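Local structure of attachment protein G3P (Enterobacteria phage Ike, 4EO0) at residues 36-39 with 40-44; 61-64 with 65-69. The protein probably mediates infection by attaching the tip of the filamentous phage IKe to the N-pilus of its bacterial host, through its pilus-binding domain. All blocks are in the same frame, centred on the assembly; numbering follows the deposited sequence.

Contact 1: 36-39 with 40-44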
ATOM      1  N   ILE A  36      -1.781 -10.390 -12.474  1.00 26.13           N
ATOM      2  CA  ILE A  36      -1.946  -9.242 -11.602  1.00 22.53           C
ATOM      3  C   ILE A  36      -2.409  -8.120 -12.560  1.00 26.12           C
ATOM      4  O   ILE A  36      -1.766  -7.880 -13.584  1.00 26.98           O
ATOM      5  CB  ILE A  36      -0.717  -8.833 -10.770  1.00 22.76           C
ATOM      6  CG1 ILE A  36      -0.269  -9.992  -9.864  1.00 21.58           C
ATOM      7  CG2 ILE A  36      -1.078  -7.598  -9.919  1.00 21.71           C
ATOM      8  CD1 ILE A  36       0.934  -9.721  -8.946  1.00 23.67           C
ATOM      9  N   THR A  37      -3.531  -7.466 -12.238  1.00 22.90           N
ATOM     10  CA  THR A  37      -4.053  -6.393 -13.090  1.00 22.70           C
ATOM     11  C   THR A  37      -3.702  -5.030 -12.491  1.00 24.08           C
ATOM     12  O   THR A  37      -3.314  -4.944 -11.320  1.00 22.74           O
ATOM     13  CB  THR A  37      -5.589  -6.488 -13.206  1.00 31.08           C
ATOM     14  OG1 THR A  37      -6.144  -6.087 -11.946  1.00 31.22           O
ATOM     15  CG2 THR A  37      -6.089  -7.871 -13.635  1.00 30.41           C
ATOM     16  N   GLN A  38      -3.914  -3.953 -13.275  1.00 21.41           N
ATOM     17  CA  GLN A  38      -3.709  -2.591 -12.806  1.00 18.52           C
ATOM     18  C   GLN A  38      -4.680  -2.263 -11.666  1.00 23.92           C
ATOM     19  O   GLN A  38      -4.274  -1.624 -10.710  1.00 20.99           O
ATOM     20  CB  GLN A  38      -3.835  -1.577 -13.945  1.00 18.70           C
ATOM     21  CG  GLN A  38      -3.533  -0.137 -13.541  1.00 27.07           C
ATOM     22  CD  GLN A  38      -2.160   0.051 -12.917  1.00 36.58           C
ATOM     23  OE1 GLN A  38      -1.151  -0.497 -13.371  1.00 24.19           O
ATOM     24  NE2 GLN A  38      -2.099   0.816 -11.841  1.00 27.53           N
ATOM     25  N   ALA A  39      -5.936  -2.725 -11.749  1.00 23.53           N
ATOM     26  CA  ALA A  39      -6.947  -2.535 -10.700  1.00 24.50           C
ATOM     27  C   ALA A  39      -6.491  -3.180  -9.400  1.00 27.83           C
ATOM     28  O   ALA A  39      -6.717  -2.614  -8.330  1.00 27.22           O
ATOM     29  CB  ALA A  39      -8.281  -3.106 -11.131  1.00 27.60           C
ATOM     30  N   ASP A  40      -5.793  -4.334  -9.494  1.00 23.39           N
ATOM     31  CA  ASP A  40      -5.199  -4.963  -8.313  1.00 21.82           C
ATOM     32  C   ASP A  40      -4.158  -4.066  -7.649  1.00 23.65           C
ATOM     33  O   ASP A  40      -4.068  -4.092  -6.423  1.00 23.88           O
ATOM     34  CB  ASP A  40      -4.512  -6.296  -8.659  1.00 23.91           C
ATOM     35  CG  ASP A  40      -5.431  -7.400  -9.113  1.00 27.14           C
ATOM     36  OD1 ASP A  40      -6.624  -7.367  -8.745  1.00 28.59           O
ATOM     37  OD2 ASP A  40      -4.935  -8.349  -9.742  1.00 27.50           O
ATOM     38  N   LEU A  41      -3.382  -3.285  -8.434  1.00 20.49           N
ATOM     39  CA  LEU A  41      -2.336  -2.398  -7.884  1.00 18.17           C
ATOM     40  C   LEU A  41      -2.975  -1.247  -7.109  1.00 19.94           C
ATOM     41  O   LEU A  41      -2.509  -0.900  -6.013  1.00 16.63           O
ATOM     42  CB  LEU A  41      -1.385  -1.852  -8.980  1.00 17.14           C
ATOM     43  CG  LEU A  41      -0.132  -2.683  -9.328  1.00 21.78           C
ATOM     44  CD1 LEU A  41      -0.474  -3.916 -10.106  1.00 24.61           C
ATOM     45  CD2 LEU A  41       0.834  -1.895 -10.204  1.00 21.76           C
ATOM     46  N   THR A  42      -4.064  -0.681  -7.672  1.00 19.56           N
ATOM     47  CA  THR A  42      -4.814   0.409  -7.064  1.00 18.81           C
ATOM     48  C   THR A  42      -5.377  -0.055  -5.731  1.00 20.75           C
ATOM     49  O   THR A  42      -5.263   0.674  -4.763  1.00 18.76           O
ATOM     50  CB  THR A  42      -5.867   0.965  -8.044  1.00 24.96           C
ATOM     51  OG1 THR A  42      -5.182   1.667  -9.069  1.00 26.81           O
ATOM     52  CG2 THR A  42      -6.866   1.917  -7.368  1.00 26.53           C
ATOM     53  N   THR A  43      -5.962  -1.278  -5.682  1.00 17.75           N
ATOM     54  CA  THR A  43      -6.504  -1.853  -4.445  1.00 17.59           C
ATOM     55  C   THR A  43      -5.401  -2.024  -3.438  1.00 19.54           C
ATOM     56  O   THR A  43      -5.602  -1.673  -2.271  1.00 19.01           O
ATOM     57  CB  THR A  43      -7.249  -3.151  -4.761  1.00 26.82           C
ATOM     58  OG1 THR A  43      -8.327  -2.810  -5.623  1.00 32.76           O
ATOM     59  CG2 THR A  43      -7.809  -3.854  -3.497  1.00 26.16           C
ATOM     60  N   ALA A  44      -4.244  -2.574  -3.866  1.00 15.34           N
ATOM     61  CA  ALA A  44      -3.091  -2.777  -2.989  1.00 15.18           C
ATOM     62  C   ALA A  44      -2.606  -1.433  -2.416  1.00 18.84           C
ATOM     63  O   ALA A  44      -2.296  -1.371  -1.233  1.00 15.34           O
ATOM     64  CB  ALA A  44      -1.975  -3.466  -3.756  1.00 16.44           C
TER
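Above the carboxylate of Asp-40, Thr-37 covers one face: its OG1 stands over the carboxyl carbon, 3.2 Å from Asp-40 CG, and on the same side its backbone N gives a nearly straight bond to Asp-40 OD2 (3.0 Å), reaching the oxygen from 47° out of the carboxylate plane. The other flat group, the side-chain amide of Gln-38, has Leu-41 to one side of its plane, with Gln-38 NE2 4.0 Å from Leu-41 CB. Gln-38 bends at chi2 (56°), which folds the amide back beside the leucine. In return for the bond it receives, Thr-37 accepts from Asp-40 N through OG1 (3.0 Å), a hydroxyl set between the backbone N and the carbonyl carbon by chi1 of 72°. These reciprocal bonds make a capping box with Thr-37 as the N-cap of helix 38-66. The carboxylate thus lies at the N-terminal end of the helix, where its negative charge would probably be favoured by the helix dipole. Next to the box, Ile-36 CG2 packs crosswise on Leu-41 CD1 at 3.7 Å, and both residues also touch Ile-95 of strand 94-106. Regular helical bonding follows, from Thr-42 N to Gln-38 O and from Thr-43 N to Ala-39 O (3.1 Å).

Contact 2: 61-64 with 65-69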
ATOM      1  N   LEU A  61      -2.966   7.658  20.146  1.00 13.39           N
ATOM      2  CA  LEU A  61      -3.350   7.414  21.544  1.00 13.26           C
ATOM      3  C   LEU A  61      -2.181   7.788  22.471  1.00 17.19           C
ATOM      4  O   LEU A  61      -2.417   8.349  23.537  1.00 16.31           O
ATOM      5  CB  LEU A  61      -3.767   5.952  21.791  1.00 13.75           C
ATOM      6  CG  LEU A  61      -4.870   5.355  20.896  1.00 19.02           C
ATOM      7  CD1 LEU A  61      -5.134   3.889  21.281  1.00 18.89           C
ATOM      8  CD2 LEU A  61      -6.172   6.152  20.994  1.00 24.04           C
ATOM      9  N   THR A  62      -0.917   7.509  22.051  1.00 12.99           N
ATOM     10  CA  THR A  62       0.265   7.886  22.832  1.00 11.22           C
ATOM     11  C   THR A  62       0.630   9.348  22.603  1.00 15.82           C
ATOM     12  O   THR A  62       1.008  10.019  23.540  1.00 15.57           O
ATOM     13  CB  THR A  62       1.472   6.971  22.483  1.00 14.84           C
ATOM     14  OG1 THR A  62       1.151   5.633  22.829  1.00 11.11           O
ATOM     15  CG2 THR A  62       2.750   7.362  23.211  1.00 18.00           C
ATOM     16  N   LEU A  63       0.566   9.828  21.352  1.00 15.55           N
ATOM     17  CA  LEU A  63       0.937  11.212  21.032  1.00 15.73           C
ATOM     18  C   LEU A  63       0.186  12.240  21.859  1.00 18.35           C
ATOM     19  O   LEU A  63       0.782  13.233  22.247  1.00 18.32           O
ATOM     20  CB  LEU A  63       0.748  11.523  19.535  1.00 15.63           C
ATOM     21  CG  LEU A  63       1.517  10.691  18.500  1.00 18.35           C
ATOM     22  CD1 LEU A  63       1.117  11.073  17.068  1.00 17.13           C
ATOM     23  CD2 LEU A  63       3.032  10.847  18.662  1.00 20.95           C
ATOM     24  N   SER A  64      -1.123  12.022  22.125  1.00 15.38           N
ATOM     25  CA  SER A  64      -1.906  12.970  22.905  1.00 17.05           C
ATOM     26  C   SER A  64      -1.384  13.055  24.356  1.00 19.79           C
ATOM     27  O   SER A  64      -1.623  14.060  25.016  1.00 21.65           O
ATOM     28  CB  SER A  64      -3.386  12.600  22.893  1.00 19.50           C
ATOM     29  OG  SER A  64      -3.565  11.310  23.455  1.00 23.42           O
ATOM     30  N   GLY A  65      -0.655  12.028  24.817  1.00 15.60           N
ATOM     31  CA  GLY A  65      -0.058  12.034  26.146  1.00 17.12           C
ATOM     32  C   GLY A  65       1.291  12.723  26.136  1.00 22.48           C
ATOM     33  O   GLY A  65       1.613  13.472  27.062  1.00 23.85           O
ATOM     34  N   THR A  66       2.068  12.508  25.057  1.00 17.26           N
ATOM     35  CA  THR A  66       3.402  13.096  24.880  1.00 15.48           C
ATOM     36  C   THR A  66       3.301  14.604  24.638  1.00 19.94           C
ATOM     37  O   THR A  66       4.115  15.360  25.162  1.00 20.70           O
ATOM     38  CB  THR A  66       4.110  12.384  23.719  1.00 20.60           C
ATOM     39  OG1 THR A  66       4.067  10.985  23.966  1.00 23.69           O
ATOM     40  CG2 THR A  66       5.573  12.818  23.552  1.00 19.14           C
ATOM     41  N   TRP A  67       2.317  15.027  23.809  1.00 19.28           N
ATOM     42  CA  TRP A  67       2.102  16.433  23.479  0.70 21.21           C
ATOM     43  C   TRP A  67       0.623  16.772  23.625  1.00 25.70           C
ATOM     44  O   TRP A  67      -0.117  16.818  22.643  1.00 24.92           O
ATOM     45  CB  TRP A  67       2.598  16.741  22.065  0.70 20.95           C
ATOM     46  CG  TRP A  67       4.074  16.595  21.901  0.70 21.57           C
ATOM     47  CD1 TRP A  67       5.044  17.438  22.359  0.70 25.44           C
ATOM     48  CD2 TRP A  67       4.748  15.531  21.227  0.70 20.11           C
ATOM     49  NE1 TRP A  67       6.286  16.968  21.999  0.70 24.65           N
ATOM     50  CE2 TRP A  67       6.132  15.813  21.277  0.70 24.37           C
ATOM     51  CE3 TRP A  67       4.314  14.386  20.541  0.70 20.59           C
ATOM     52  CZ2 TRP A  67       7.084  14.980  20.691  0.70 22.68           C
ATOM     53  CZ3 TRP A  67       5.259  13.562  19.957  0.70 21.58           C
ATOM     54  CH2 TRP A  67       6.627  13.858  20.036  0.70 22.58           C
ATOM     55  N   PRO A  68       0.138  17.016  24.870  1.00 24.48           N
ATOM     56  CA  PRO A  68      -1.294  17.306  25.039  1.00 25.71           C
ATOM     57  C   PRO A  68      -1.786  18.626  24.479  1.00 31.61           C
ATOM     58  O   PRO A  68      -2.999  18.800  24.372  1.00 33.12           O
ATOM     59  CB  PRO A  68      -1.486  17.239  26.546  1.00 28.03           C
ATOM     60  CG  PRO A  68      -0.206  17.610  27.090  1.00 32.24           C
ATOM     61  CD  PRO A  68       0.819  17.002  26.182  1.00 25.78           C
ATOM     62  N   ASN A  69      -0.866  19.534  24.111  1.00 28.40           N
ATOM     63  CA  ASN A  69      -1.211  20.842  23.551  1.00 29.57           C
ATOM     64  C   ASN A  69      -1.119  20.860  22.034  1.00 30.98           C
ATOM     65  O   ASN A  69      -1.252  21.920  21.426  1.00 33.87           O
ATOM     66  CB  ASN A  69      -0.316  21.918  24.148  1.00 28.64           C
ATOM     67  CG  ASN A  69      -0.448  22.064  25.637  1.00 34.27           C
ATOM     68  OD1 ASN A  69       0.513  22.425  26.316  1.00 42.67           O
ATOM     69  ND2 ASN A  69      -1.616  21.746  26.185  1.00 24.41           N
TER
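Trp-67 reaches back along the last turn of the helix to Leu-63, four residues earlier. It was modelled in two conformers, and the ring contacts that follow belong to one of them. Its CB starts 4.0 Å from Leu-63 O, and with CG anti to the carbonyl carbon (chi1 -65°) the indole's six-membered ring comes round to the leucine side. CE3 still passes near the same carbonyl oxygen, and one atom further on CZ3 meets Leu-63 CD2 at 3.7 Å, the methyl lying at the ring edge, in its plane. On one face of the indole rests Thr-66 CG2, 3.5 Å above the plane and offset toward the rim. Phe-72 and Ile-7 touch both Leu-63 and Trp-67, and Arg-105 adds a cation-pi contact to the indole. The backbone fixes the base of the tryptophan: Trp-67 N donates to Leu-63 O (2.8 Å). Just before it, Thr-66 N and Gly-65 N both donate to Thr-62 O, Thr-66 N at 3.1 Å. Pro-68 gives Ser-64 O a CA-H...O contact (Pro-68 CA to Ser-64 O, 3.3 Å). This is proline C-capping: Pro-68 directly follows Trp-67, where the backbone first departs from helical angles, and has no N-H with which to continue the helix.

From the N terminus the chain runs through strands 4-6 and 12-24 and then strand 30-36, whose last residue opens contact 1. Each contact closes only a local turn; they occur in series, neither nesting nor crossing, at the start and finish of helix 38-66. Their centres lie 37 Å apart, on opposite sides of the chain's centre. Contact 1 joins the helix start to strands 12-24 and 94-106, and just beyond it the Cys-45–Cys-80 disulfide ties the helix to the chain that follows strand 72-76. Contact 2 places the other end against Phe-72 of strand 72-76 and Arg-105 of strand 94-106, so strand 94-106 meets both.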